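Local coordinates for neurotoxin (Clostridium botulinum, PDB 3N7L), which probably attaches the toxin to nerve cells by binding gangliosides, the fragment being the receptor-binding domain of a botulinum neurotoxin of serotype D/C, at residues M69-F73 against G174-S178; I81-S86 against I107-L112; T115-N119 against V169-I175; S122-F128 against I164-K170. All blocks are in the same frame, centred on the assembly; numbering follows the deposited sequence.

Contact 1 of 4, residues M69-F73 against G174-S178; sequences MYESF and GINFS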
loop_
_atom_site.group_PDB
_atom_site.type_symbol
_atom_site.label_atom_id
_atom_site.label_comp_id
_atom_site.label_asym_id
_atom_site.label_seq_id
_atom_site.Cartn_x
_atom_site.Cartn_y
_atom_site.Cartn_z
ATOM N N MET A 69 -4.094 24.647 -18.045
ATOM C CA MET A 69 -3.888 24.951 -16.631
ATOM C C MET A 69 -4.698 26.101 -16.035
ATOM O O MET A 69 -4.976 26.107 -14.834
ATOM C CB MET A 69 -2.404 25.220 -16.389
ATOM C CG MET A 69 -1.493 24.094 -16.837
ATOM S SD MET A 69 -1.762 22.601 -15.880
ATOM C CE MET A 69 -0.690 22.946 -14.472
ATOM N N TYR A 70 -5.079 27.070 -16.861
ATOM C CA TYR A 70 -5.828 28.223 -16.367
ATOM C C TYR A 70 -7.326 28.007 -16.225
ATOM O O TYR A 70 -8.045 28.886 -15.753
ATOM C CB TYR A 70 -5.539 29.435 -17.256
ATOM C CG TYR A 70 -4.092 29.854 -17.170
ATOM C CD1 TYR A 70 -3.643 30.674 -16.130
ATOM C CD2 TYR A 70 -3.152 29.370 -18.079
ATOM C CE1 TYR A 70 -2.290 30.999 -15.996
ATOM C CE2 TYR A 70 -1.798 29.686 -17.950
ATOM C CZ TYR A 70 -1.377 30.499 -16.904
ATOM O OH TYR A 70 -0.039 30.792 -16.757
ATOM N N GLU A 71 -7.801 26.836 -16.623
ATOM C CA GLU A 71 -9.218 26.536 -16.495
ATOM C C GLU A 71 -9.414 25.348 -15.561
ATOM O O GLU A 71 -9.668 25.526 -14.372
ATOM C CB GLU A 71 -9.826 26.245 -17.865
ATOM C CG GLU A 71 -9.758 27.426 -18.811
ATOM C CD GLU A 71 -10.522 27.181 -20.091
ATOM O OE1 GLU A 71 -10.177 26.227 -20.821
ATOM O OE2 GLU A 71 -11.473 27.946 -20.366
ATOM N N SER A 72 -9.294 24.142 -16.106
ATOM C CA SER A 72 -9.448 22.918 -15.322
ATOM C C SER A 72 -8.348 21.924 -15.661
ATOM O O SER A 72 -7.968 21.774 -16.825
ATOM C CB SER A 72 -10.809 22.258 -15.593
ATOM O OG SER A 72 -11.865 22.923 -14.924
ATOM N N PHE A 73 -7.836 21.244 -14.645
ATOM C CA PHE A 73 -6.801 20.252 -14.864
ATOM C C PHE A 73 -6.741 19.293 -13.685
ATOM O O PHE A 73 -7.193 19.613 -12.584
ATOM C CB PHE A 73 -5.442 20.927 -15.093
ATOM C CG PHE A 73 -4.905 21.654 -13.893
ATOM C CD1 PHE A 73 -4.246 20.964 -12.880
ATOM C CD2 PHE A 73 -5.050 23.033 -13.780
ATOM C CE1 PHE A 73 -3.739 21.638 -11.772
ATOM C CE2 PHE A 73 -4.548 23.717 -12.677
ATOM C CZ PHE A 73 -3.891 23.018 -11.671
ATOM N N GLY A 174 -2.637 36.697 -11.652
ATOM C CA GLY A 174 -1.202 36.878 -11.740
ATOM C C GLY A 174 -0.484 35.547 -11.697
ATOM O O GLY A 174 0.682 35.453 -12.072
ATOM N N ILE A 175 -1.179 34.509 -11.243
ATOM C CA ILE A 175 -0.563 33.193 -11.170
ATOM C C ILE A 175 -0.116 32.797 -12.570
ATOM O O ILE A 175 -0.872 32.894 -13.538
ATOM C CB ILE A 175 -1.536 32.133 -10.579
ATOM C CG1 ILE A 175 -0.784 30.821 -10.330
ATOM C CG2 ILE A 175 -2.729 31.917 -11.505
ATOM C CD1 ILE A 175 -1.519 29.862 -9.421
ATOM N N ASN A 176 1.139 32.380 -12.671
ATOM C CA ASN A 176 1.721 31.989 -13.940
ATOM C C ASN A 176 2.207 30.549 -13.820
ATOM O O ASN A 176 3.139 30.253 -13.067
ATOM C CB ASN A 176 2.892 32.924 -14.266
ATOM C CG ASN A 176 3.346 32.816 -15.709
ATOM O OD1 ASN A 176 3.649 31.733 -16.199
ATOM N ND2 ASN A 176 3.406 33.953 -16.395
ATOM N N PHE A 177 1.570 29.650 -14.559
ATOM C CA PHE A 177 1.948 28.246 -14.514
ATOM C C PHE A 177 3.191 27.939 -15.333
ATOM O O PHE A 177 3.356 28.427 -16.451
ATOM C CB PHE A 177 0.771 27.376 -14.960
ATOM C CG PHE A 177 -0.343 27.328 -13.955
ATOM C CD1 PHE A 177 -0.135 26.769 -12.696
ATOM C CD2 PHE A 177 -1.591 27.866 -14.251
ATOM C CE1 PHE A 177 -1.151 26.750 -11.745
ATOM C CE2 PHE A 177 -2.617 27.851 -13.307
ATOM C CZ PHE A 177 -2.398 27.294 -12.052
ATOM N N SER A 178 4.070 27.131 -14.750
ATOM C CA SER A 178 5.321 26.732 -15.383
ATOM C C SER A 178 5.137 25.500 -16.262
ATOM O O SER A 178 4.271 24.666 -16.011
ATOM C CB SER A 178 6.369 26.433 -14.308
ATOM O OG SER A 178 7.494 25.768 -14.853
HETATM O O HOH W 1 1.742 29.440 -18.443
#
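A three-ring aromatic cluster of Tyr70, Phe73 and Phe177 closes one end of the β-sandwich in the lectin-like half of the domain, where the turn leading into strand 72-82 meets the loop before strand 180-187. Phe177, with chi1 in the m well, projects into the turn. Its edge meets the face of Tyr70 (T-shaped, centroids 5.1 Å apart, planes at 61°), while its own face receives the edge of Phe73 (5.8 Å, 78°). The p rotamer of Phe73 presents that edge; the phenol of Tyr70 leaves its backbone sideways, yet its tip swings over to the loop. Met69 folds through three successive m torsions, so it curls rather than extends; its side chain, like Phe177, touches Trp103 of strand 102-108, and its CB lies 3.5 Å from Phe177 CD2. Phenylalanine suits the buried centre because it offers both faces and edges without needing a polar partner. Tyrosine suits the partly exposed margin because its hydroxyl can satisfy an irregular backbone: Phe177 N donates to Tyr70 OH at 3.0 Å. One water completes the junction, 2.8 Å from Tyr70 OH and donating to Phe177 O, also at 2.8 Å.

Contact 2 of 4, residues I81-S86 against I107-L112; sequences INKWVS and IISNFL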
loop_
_atom_site.group_PDB
_atom_site.type_symbol
_atom_site.label_atom_id
_atom_site.label_comp_id
_atom_site.label_asym_id
_atom_site.label_seq_id
_atom_site.Cartn_x
_atom_site.Cartn_y
_atom_site.Cartn_z
ATOM N N ILE A 81 6.294 6.513 -0.210
ATOM C CA ILE A 81 7.327 7.215 0.544
ATOM C C ILE A 81 7.765 6.262 1.649
ATOM O O ILE A 81 6.941 5.821 2.453
ATOM C CB ILE A 81 6.762 8.512 1.175
ATOM C CG1 ILE A 81 6.219 9.430 0.069
ATOM C CG2 ILE A 81 7.851 9.240 1.960
ATOM C CD1 ILE A 81 5.507 10.656 0.578
ATOM N N ASN A 82 9.041 5.902 1.694
ATOM C CA ASN A 82 9.418 4.986 2.752
ATOM C C ASN A 82 10.012 5.641 3.962
ATOM O O ASN A 82 11.044 6.307 3.911
ATOM C CB ASN A 82 10.353 3.875 2.303
ATOM C CG ASN A 82 10.620 2.898 3.432
ATOM O OD1 ASN A 82 9.704 2.562 4.188
ATOM N ND2 ASN A 82 11.862 2.451 3.568
ATOM N N LYS A 83 9.321 5.379 5.061
ATOM C CA LYS A 83 9.615 5.895 6.369
ATOM C C LYS A 83 9.037 7.285 6.421
ATOM O O LYS A 83 9.711 8.257 6.751
ATOM C CB LYS A 83 11.107 5.888 6.661
ATOM C CG LYS A 83 11.423 5.123 7.936
ATOM C CD LYS A 83 10.847 3.712 7.879
ATOM C CE LYS A 83 10.987 2.999 9.213
ATOM N NZ LYS A 83 10.254 3.719 10.299
ATOM N N TRP A 84 7.764 7.353 6.049
ATOM C CA TRP A 84 7.023 8.592 6.091
ATOM C C TRP A 84 6.489 8.621 7.517
ATOM O O TRP A 84 5.338 8.255 7.784
ATOM C CB TRP A 84 5.873 8.581 5.080
ATOM C CG TRP A 84 5.087 9.868 5.072
ATOM C CD1 TRP A 84 5.351 10.995 5.800
ATOM C CD2 TRP A 84 3.899 10.149 4.315
ATOM N NE1 TRP A 84 4.400 11.959 5.546
ATOM C CE2 TRP A 84 3.497 11.466 4.640
ATOM C CE3 TRP A 84 3.135 9.416 3.399
ATOM C CZ2 TRP A 84 2.363 12.067 4.082
ATOM C CZ3 TRP A 84 2.001 10.016 2.842
ATOM C CH2 TRP A 84 1.629 11.328 3.188
ATOM N N VAL A 85 7.363 9.017 8.436
ATOM C CA VAL A 85 7.010 9.106 9.843
ATOM C C VAL A 85 6.203 10.379 10.109
ATOM O O VAL A 85 6.308 11.362 9.370
ATOM C CB VAL A 85 8.282 9.058 10.726
ATOM C CG1 VAL A 85 8.888 7.665 10.659
ATOM C CG2 VAL A 85 9.300 10.080 10.251
ATOM N N SER A 86 5.395 10.348 11.165
ATOM C CA SER A 86 4.532 11.470 11.516
ATOM C C SER A 86 5.250 12.760 11.905
ATOM O O SER A 86 4.636 13.824 11.914
ATOM C CB SER A 86 3.571 11.060 12.639
ATOM O OG SER A 86 4.267 10.825 13.849
ATOM N N ILE A 107 5.550 17.366 1.302
ATOM C CA ILE A 107 5.143 16.613 2.472
ATOM C C ILE A 107 5.781 17.221 3.713
ATOM O O ILE A 107 6.873 17.789 3.648
ATOM C CB ILE A 107 5.569 15.123 2.380
ATOM C CG1 ILE A 107 7.085 15.026 2.188
ATOM C CG2 ILE A 107 4.829 14.431 1.234
ATOM C CD1 ILE A 107 7.608 13.599 2.103
ATOM N N ILE A 108 5.075 17.116 4.834
ATOM C CA ILE A 108 5.560 17.606 6.121
ATOM C C ILE A 108 4.725 16.889 7.170
ATOM O O ILE A 108 3.496 16.840 7.072
ATOM C CB ILE A 108 5.432 19.156 6.246
ATOM C CG1 ILE A 108 6.045 19.616 7.571
ATOM C CG2 ILE A 108 3.973 19.591 6.152
ATOM C CD1 ILE A 108 6.153 21.126 7.694
ATOM N N SER A 109 5.394 16.308 8.164
ATOM C CA SER A 109 4.705 15.540 9.193
ATOM C C SER A 109 3.883 14.478 8.468
ATOM O O SER A 109 4.373 13.855 7.527
ATOM C CB SER A 109 3.784 16.433 10.025
ATOM O OG SER A 109 4.536 17.393 10.736
ATOM N N ASN A 110 2.638 14.279 8.889
ATOM C CA ASN A 110 1.781 13.286 8.247
ATOM C C ASN A 110 0.928 13.896 7.128
ATOM O O ASN A 110 -0.125 13.355 6.780
ATOM C CB ASN A 110 0.872 12.602 9.283
ATOM C CG ASN A 110 0.023 13.596 10.086
ATOM O OD1 ASN A 110 -1.128 13.318 10.419
ATOM N ND2 ASN A 110 0.595 14.740 10.410
ATOM N N PHE A 111 1.394 15.011 6.564
ATOM C CA PHE A 111 0.665 15.700 5.489
ATOM C C PHE A 111 1.295 15.656 4.102
ATOM O O PHE A 111 2.512 15.764 3.947
ATOM C CB PHE A 111 0.470 17.196 5.803
ATOM C CG PHE A 111 -0.339 17.477 7.032
ATOM C CD1 PHE A 111 0.247 17.437 8.292
ATOM C CD2 PHE A 111 -1.690 17.794 6.928
ATOM C CE1 PHE A 111 -0.502 17.706 9.433
ATOM C CE2 PHE A 111 -2.449 18.064 8.063
ATOM C CZ PHE A 111 -1.854 18.020 9.320
ATOM N N LEU A 112 0.433 15.521 3.096
ATOM C CA LEU A 112 0.826 15.566 1.693
ATOM C C LEU A 112 0.038 16.798 1.251
ATOM O O LEU A 112 -1.190 16.814 1.349
ATOM C CB LEU A 112 0.329 14.351 0.913
ATOM C CG LEU A 112 0.571 14.442 -0.601
ATOM C CD1 LEU A 112 2.030 14.170 -0.895
ATOM C CD2 LEU A 112 -0.301 13.439 -1.339
#
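The β-hairpin of strands 102-108 and 111-117 reverses in a type II' turn, Ile108 to Phe111, and the indole of Trp84 fills the hollow beside it. Residues 81-86 leave strand 72-82 of one sandwich sheet, the hairpin belongs to the other, and Trp84 bridges them. Two backbone bonds shape the tip, Phe111 N to Ile108 O at 2.8 Å and Ile108 N to Phe111 O at 3.0 Å. Ser109 takes the turn position of positive phi (55°) that glycine often occupies. Trp84, at the centre of an inverse gamma turn, starts sideways but extends its t rotamer into the hairpin. The six-membered ring slots in, with Trp84 CZ2 3.7 Å from Phe111 O and 3.8 Å from Asn110 C, and CH2 4.0 Å from Leu112 CB. Ile107 fills the floor, its CG2 lying 4.4 Å from Trp84 CZ2 and 3.9 Å from Ile81 CD1. A broad ring with one donor fits a pocket walled by aliphatic carbons and backbone carbonyls; Tyr130 and Tyr139 add aromatic contacts. At the margin Ser86 O meets Ser109 CA at 3.2 Å, a CA-H...O contact. The polar corner of the indole is settled by Trp84 NE1, donating to Ser109 O at 2.7 Å.

Contact 3 of 4, residues T115-N119 against V169-I175; sequences TLKQN and VKELTGI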
loop_
_atom_site.group_PDB
_atom_site.type_symbol
_atom_site.label_atom_id
_atom_site.label_comp_id
_atom_site.label_asym_id
_atom_site.label_seq_id
_atom_site.Cartn_x
_atom_site.Cartn_y
_atom_site.Cartn_z
ATOM N N THR A 115 -0.080 22.783 -3.404
ATOM C CA THR A 115 -0.133 24.233 -3.303
ATOM C C THR A 115 -0.247 24.941 -4.642
ATOM O O THR A 115 0.463 24.622 -5.590
ATOM C CB THR A 115 1.132 24.774 -2.595
ATOM O OG1 THR A 115 1.248 24.168 -1.304
ATOM C CG2 THR A 115 1.059 26.292 -2.438
ATOM N N LEU A 116 -1.153 25.908 -4.698
ATOM C CA LEU A 116 -1.364 26.733 -5.880
ATOM C C LEU A 116 -0.667 28.031 -5.457
ATOM O O LEU A 116 -1.127 28.712 -4.544
ATOM C CB LEU A 116 -2.868 26.956 -6.083
ATOM C CG LEU A 116 -3.529 26.620 -7.426
ATOM C CD1 LEU A 116 -2.872 25.406 -8.067
ATOM C CD2 LEU A 116 -5.026 26.381 -7.197
ATOM N N LYS A 117 0.451 28.359 -6.093
ATOM C CA LYS A 117 1.196 29.556 -5.712
ATOM C C LYS A 117 1.070 30.702 -6.714
ATOM O O LYS A 117 1.665 30.664 -7.792
ATOM C CB LYS A 117 2.673 29.196 -5.530
ATOM C CG LYS A 117 3.530 30.303 -4.935
ATOM C CD LYS A 117 4.995 29.912 -4.979
ATOM C CE LYS A 117 5.855 30.897 -4.207
ATOM N NZ LYS A 117 5.525 30.861 -2.759
ATOM N N GLN A 118 0.305 31.730 -6.363
ATOM C CA GLN A 118 0.168 32.850 -7.286
ATOM C C GLN A 118 1.441 33.700 -7.273
ATOM O O GLN A 118 1.916 34.116 -8.325
ATOM C CB GLN A 118 -1.062 33.696 -6.951
ATOM C CG GLN A 118 -1.003 34.439 -5.655
ATOM C CD GLN A 118 -2.167 35.396 -5.513
ATOM O OE1 GLN A 118 -2.385 36.256 -6.370
ATOM N NE2 GLN A 118 -2.922 35.254 -4.427
ATOM N N ASN A 119 1.991 33.957 -6.089
ATOM C CA ASN A 119 3.237 34.717 -5.983
ATOM C C ASN A 119 3.982 34.378 -4.697
ATOM O O ASN A 119 3.474 33.633 -3.856
ATOM C CB ASN A 119 3.000 36.236 -6.084
ATOM C CG ASN A 119 2.060 36.767 -5.025
ATOM O OD1 ASN A 119 2.233 36.514 -3.832
ATOM N ND2 ASN A 119 1.059 37.526 -5.459
ATOM N N VAL A 169 -11.489 27.664 -5.023
ATOM C CA VAL A 169 -10.280 28.367 -5.436
ATOM C C VAL A 169 -10.513 29.870 -5.294
ATOM O O VAL A 169 -11.521 30.396 -5.769
ATOM C CB VAL A 169 -9.915 28.036 -6.901
ATOM C CG1 VAL A 169 -8.699 28.844 -7.339
ATOM C CG2 VAL A 169 -9.623 26.546 -7.035
ATOM N N LYS A 170 -9.590 30.557 -4.625
ATOM C CA LYS A 170 -9.726 31.996 -4.429
ATOM C C LYS A 170 -9.155 32.749 -5.629
ATOM O O LYS A 170 -8.587 32.146 -6.542
ATOM C CB LYS A 170 -9.013 32.438 -3.141
ATOM C CG LYS A 170 -7.490 32.356 -3.194
ATOM C CD LYS A 170 -6.847 32.940 -1.929
ATOM C CE LYS A 170 -5.325 33.033 -2.065
ATOM N NZ LYS A 170 -4.669 33.649 -0.872
ATOM N N GLU A 171 -9.317 34.066 -5.632
ATOM C CA GLU A 171 -8.799 34.880 -6.720
ATOM C C GLU A 171 -7.273 34.843 -6.651
ATOM O O GLU A 171 -6.680 35.273 -5.661
ATOM C CB GLU A 171 -9.303 36.320 -6.591
ATOM C CG GLU A 171 -8.817 37.244 -7.693
ATOM C CD GLU A 171 -9.442 36.938 -9.046
ATOM O OE1 GLU A 171 -8.883 37.384 -10.071
ATOM O OE2 GLU A 171 -10.495 36.267 -9.085
ATOM N N LEU A 172 -6.646 34.324 -7.700
ATOM C CA LEU A 172 -5.193 34.220 -7.755
ATOM C C LEU A 172 -4.634 34.924 -8.988
ATOM O O LEU A 172 -3.656 34.467 -9.570
ATOM C CB LEU A 172 -4.774 32.743 -7.786
ATOM C CG LEU A 172 -5.207 31.845 -6.622
ATOM C CD1 LEU A 172 -4.881 30.397 -6.941
ATOM C CD2 LEU A 172 -4.512 32.281 -5.341
ATOM N N THR A 173 -5.252 36.031 -9.389
ATOM C CA THR A 173 -4.786 36.756 -10.569
ATOM C C THR A 173 -3.290 37.000 -10.536
ATOM O O THR A 173 -2.742 37.446 -9.526
ATOM C CB THR A 173 -5.494 38.115 -10.735
ATOM O OG1 THR A 173 -5.856 38.636 -9.449
ATOM C CG2 THR A 173 -6.722 37.961 -11.618
ATOM N N GLY A 174 -2.637 36.697 -11.652
ATOM C CA GLY A 174 -1.202 36.878 -11.740
ATOM C C GLY A 174 -0.484 35.547 -11.697
ATOM O O GLY A 174 0.682 35.453 -12.072
ATOM N N ILE A 175 -1.179 34.509 -11.243
ATOM C CA ILE A 175 -0.563 33.193 -11.170
ATOM C C ILE A 175 -0.116 32.797 -12.570
ATOM O O ILE A 175 -0.872 32.894 -13.538
ATOM C CB ILE A 175 -1.536 32.133 -10.579
ATOM C CG1 ILE A 175 -0.784 30.821 -10.330
ATOM C CG2 ILE A 175 -2.729 31.917 -11.505
ATOM C CD1 ILE A 175 -1.519 29.862 -9.421
HETATM O O HOH W 2 2.964 36.001 -9.864
#
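A water bridges two backbone carbonyl oxygens, Gln118 O and Gly174 O, which lie 4.2 Å apart. Since neither can donate, the water gives one hydrogen to each, at 2.6 Å from Gln118 O and 3.2 Å from Gly174 O. The chains come very close here, with Gln118 CA only 4.0 Å from Ile175 CA. Residues 172-175 form a type II β turn, closed by Ile175 N to Leu172 O at 3.0 Å. Gly174 sits at phi 106°, where a CB would press on the preceding carbonyl oxygen, so glycine fits best. The loop carries the chain from strand 162-168 in one sheet of the concanavalin-like sandwich to strand 180-187 in the other, passing the end of strand 111-117. There Gln118 and Asn119 both face Ser122, a classic β bulge, and the chain turns a corner at Gln118. The long Gln118 side chain lies over the loop, its CB 4.0 Å from Ile175 CB. Beneath this polar edge the filling is aliphatic: Leu116 CD2 approaches Leu172 CD1 at 4.0 Å and Val169 CG1 at 4.4 Å, while Leu116 CG meets Ile175 CD1 at 4.3 Å. Branched, apolar residues suit this buried layer, which continues onto Met151 and Met155. Ile175 CG1 also rests 3.5 Å from Lys117 O, a carbonyl that accepts a hydrogen bond from Ser101 OG.

Contact 4 of 4, residues S122-F128 against I164-K170; sequences SEQDINF and IDTIKVK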
loop_
_atom_site.group_PDB
_atom_site.type_symbol
_atom_site.label_atom_id
_atom_site.label_comp_id
_atom_site.label_asym_id
_atom_site.label_seq_id
_atom_site.Cartn_x
_atom_site.Cartn_y
_atom_site.Cartn_z
ATOM N N SER A 122 1.612 34.966 -1.751
ATOM C CA SER A 122 0.345 34.278 -1.545
ATOM C C SER A 122 0.183 32.949 -2.262
ATOM O O SER A 122 0.757 32.708 -3.325
ATOM C CB SER A 122 -0.808 35.206 -1.924
ATOM O OG SER A 122 -0.556 35.835 -3.164
ATOM N N GLU A 123 -0.629 32.090 -1.669
ATOM C CA GLU A 123 -0.873 30.777 -2.223
ATOM C C GLU A 123 -2.105 30.178 -1.570
ATOM O O GLU A 123 -2.650 30.730 -0.613
ATOM C CB GLU A 123 0.337 29.886 -1.956
ATOM C CG GLU A 123 0.616 29.685 -0.478
ATOM C CD GLU A 123 1.981 29.087 -0.215
ATOM O OE1 GLU A 123 2.235 28.670 0.935
ATOM O OE2 GLU A 123 2.805 29.041 -1.152
ATOM N N GLN A 124 -2.547 29.050 -2.102
ATOM C CA GLN A 124 -3.701 28.365 -1.552
ATOM C C GLN A 124 -3.362 26.889 -1.632
ATOM O O GLN A 124 -2.836 26.419 -2.636
ATOM C CB GLN A 124 -4.955 28.687 -2.366
ATOM C CG GLN A 124 -6.223 28.018 -1.850
ATOM C CD GLN A 124 -7.476 28.543 -2.534
ATOM O OE1 GLN A 124 -7.454 28.869 -3.723
ATOM N NE2 GLN A 124 -8.577 28.614 -1.790
ATOM N N ASP A 125 -3.645 26.153 -0.570
ATOM C CA ASP A 125 -3.311 24.746 -0.584
ATOM C C ASP A 125 -4.383 23.861 -0.002
ATOM O O ASP A 125 -5.246 24.302 0.748
ATOM C CB ASP A 125 -1.986 24.527 0.150
ATOM C CG ASP A 125 -2.029 25.015 1.577
ATOM O OD1 ASP A 125 -0.992 25.515 2.067
ATOM O OD2 ASP A 125 -3.097 24.893 2.216
ATOM N N ILE A 126 -4.310 22.595 -0.371
ATOM C CA ILE A 126 -5.244 21.593 0.090
ATOM C C ILE A 126 -4.353 20.429 0.533
ATOM O O ILE A 126 -3.213 20.310 0.070
ATOM C CB ILE A 126 -6.188 21.199 -1.067
ATOM C CG1 ILE A 126 -7.282 20.265 -0.562
ATOM C CG2 ILE A 126 -5.393 20.566 -2.200
ATOM C CD1 ILE A 126 -8.353 19.985 -1.607
ATOM N N ASN A 127 -4.838 19.577 1.429
ATOM C CA ASN A 127 -3.987 18.482 1.876
ATOM C C ASN A 127 -4.681 17.208 2.308
ATOM O O ASN A 127 -5.893 17.157 2.500
ATOM C CB ASN A 127 -3.096 18.940 3.039
ATOM C CG ASN A 127 -3.872 19.117 4.336
ATOM O OD1 ASN A 127 -4.198 20.236 4.733
ATOM N ND2 ASN A 127 -4.179 18.008 4.998
ATOM N N PHE A 128 -3.858 16.178 2.453
ATOM C CA PHE A 128 -4.270 14.870 2.927
ATOM C C PHE A 128 -3.348 14.591 4.110
ATOM O O PHE A 128 -2.133 14.697 3.980
ATOM C CB PHE A 128 -4.042 13.797 1.855
ATOM C CG PHE A 128 -3.878 12.399 2.410
ATOM C CD1 PHE A 128 -4.834 11.852 3.261
ATOM C CD2 PHE A 128 -2.775 11.621 2.057
ATOM C CE1 PHE A 128 -4.698 10.546 3.754
ATOM C CE2 PHE A 128 -2.631 10.312 2.544
ATOM C CZ PHE A 128 -3.598 9.778 3.394
ATOM N N ILE A 164 -10.824 13.419 -0.156
ATOM C CA ILE A 164 -10.285 13.748 1.155
ATOM C C ILE A 164 -10.565 15.189 1.565
ATOM O O ILE A 164 -10.991 15.451 2.688
ATOM C CB ILE A 164 -8.758 13.519 1.193
ATOM C CG1 ILE A 164 -8.447 12.034 0.964
ATOM C CG2 ILE A 164 -8.187 13.993 2.532
ATOM C CD1 ILE A 164 -8.983 11.124 2.047
ATOM N N ASP A 165 -10.330 16.125 0.656
ATOM C CA ASP A 165 -10.547 17.528 0.970
ATOM C C ASP A 165 -10.971 18.295 -0.280
ATOM O O ASP A 165 -10.711 17.867 -1.404
ATOM C CB ASP A 165 -9.258 18.112 1.565
ATOM C CG ASP A 165 -9.456 19.489 2.185
ATOM O OD1 ASP A 165 -10.542 19.755 2.746
ATOM O OD2 ASP A 165 -8.507 20.301 2.129
ATOM N N THR A 166 -11.637 19.421 -0.081
ATOM C CA THR A 166 -12.088 20.236 -1.196
ATOM C C THR A 166 -12.266 21.671 -0.739
ATOM O O THR A 166 -12.763 21.912 0.355
ATOM C CB THR A 166 -13.431 19.716 -1.757
ATOM O OG1 THR A 166 -14.042 20.735 -2.560
ATOM C CG2 THR A 166 -14.371 19.336 -0.629
ATOM N N ILE A 167 -11.835 22.617 -1.565
ATOM C CA ILE A 167 -11.979 24.028 -1.240
ATOM C C ILE A 167 -12.148 24.865 -2.500
ATOM O O ILE A 167 -11.617 24.539 -3.563
ATOM C CB ILE A 167 -10.766 24.588 -0.453
ATOM C CG1 ILE A 167 -9.553 24.719 -1.371
ATOM C CG2 ILE A 167 -10.428 23.671 0.721
ATOM C CD1 ILE A 167 -8.367 25.388 -0.703
ATOM N N LYS A 168 -12.900 25.949 -2.355
ATOM C CA LYS A 168 -13.165 26.888 -3.434
ATOM C C LYS A 168 -11.872 27.647 -3.750
ATOM O O LYS A 168 -11.218 28.187 -2.850
ATOM C CB LYS A 168 -14.273 27.854 -2.982
ATOM C CG LYS A 168 -14.517 29.069 -3.864
ATOM C CD LYS A 168 -15.143 28.726 -5.209
ATOM C CE LYS A 168 -15.544 30.012 -5.953
ATOM N NZ LYS A 168 -16.116 29.771 -7.316
ATOM N N VAL A 169 -11.489 27.664 -5.023
ATOM C CA VAL A 169 -10.280 28.367 -5.436
ATOM C C VAL A 169 -10.513 29.870 -5.294
ATOM O O VAL A 169 -11.521 30.396 -5.769
ATOM C CB VAL A 169 -9.915 28.036 -6.901
ATOM C CG1 VAL A 169 -8.699 28.844 -7.339
ATOM C CG2 VAL A 169 -9.623 26.546 -7.035
ATOM N N LYS A 170 -9.590 30.557 -4.625
ATOM C CA LYS A 170 -9.726 31.996 -4.429
ATOM C C LYS A 170 -9.155 32.749 -5.629
ATOM O O LYS A 170 -8.587 32.146 -6.542
ATOM C CB LYS A 170 -9.013 32.438 -3.141
ATOM C CG LYS A 170 -7.490 32.356 -3.194
ATOM C CD LYS A 170 -6.847 32.940 -1.929
ATOM C CE LYS A 170 -5.325 33.033 -2.065
ATOM N NZ LYS A 170 -4.669 33.649 -0.872
#
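Both ends of the Gln124 amide are used on the backbone opposite: Lys170 N donates to Gln124 OE1 at 2.9 Å and an almost straight 168°, and Gln124 NE2 donates to Lys168 O, also at 2.9 Å but more bent (139°). Glutamine suits the site because its amide can give and accept at once, in effect as a peptide group of a paired strand would. The extended t,t side chain spans the gap. Strands 122-128 and 164-168 run nearly antiparallel (167°), 6.5 Å apart at their closest, with side chains rather than backbone bonds joining them. Beside the amide, Ile167 CD1 packs 3.4 Å from Gln124 NE2 and 3.6 Å from Asp125 O. The long Lys170 side chain lies along the margin, bringing its NZ to 3.6 Å from Glu123 O. Farther along, Ile126 CD1 reaches 3.7 Å from Thr166 N, and Phe128 CD1 meets Ile164 CG2 at 4.0 Å. A classic β bulge, Ile164 and Asp165 facing Ile157, directs two successive CBs across the gap. The contact thus closes one flank of the sandwich: strand 122-129 pairs with 111-117 in one sheet, strand 162-168 with 154-159 in the other, while Ile164 also touches Phe356 of the trefoil half.

In the fold
From the N terminus, the chain opens contact 1 at 69-73 and runs along strand 72-82 into contact 2, which closes first, at 107-112. Strand 111-117 then opens contact 3 at its far end, and the next strand opens contact 4. The closures come in reverse order, 164-170 for contact 4, 169-175 for contact 3 and 174-178 for contact 1, so contact 4 nests within contact 3, and contacts 2 and 4 lie inside the loop of contact 1. Contacts 1 and 3 share Gly174 and Ile175, contacts 3 and 4 share Val169 and Lys170. Together they tie the sandwich's two sheets at its flank and ends, contact 2 lying about 27 Å, centre to centre, from contact 1.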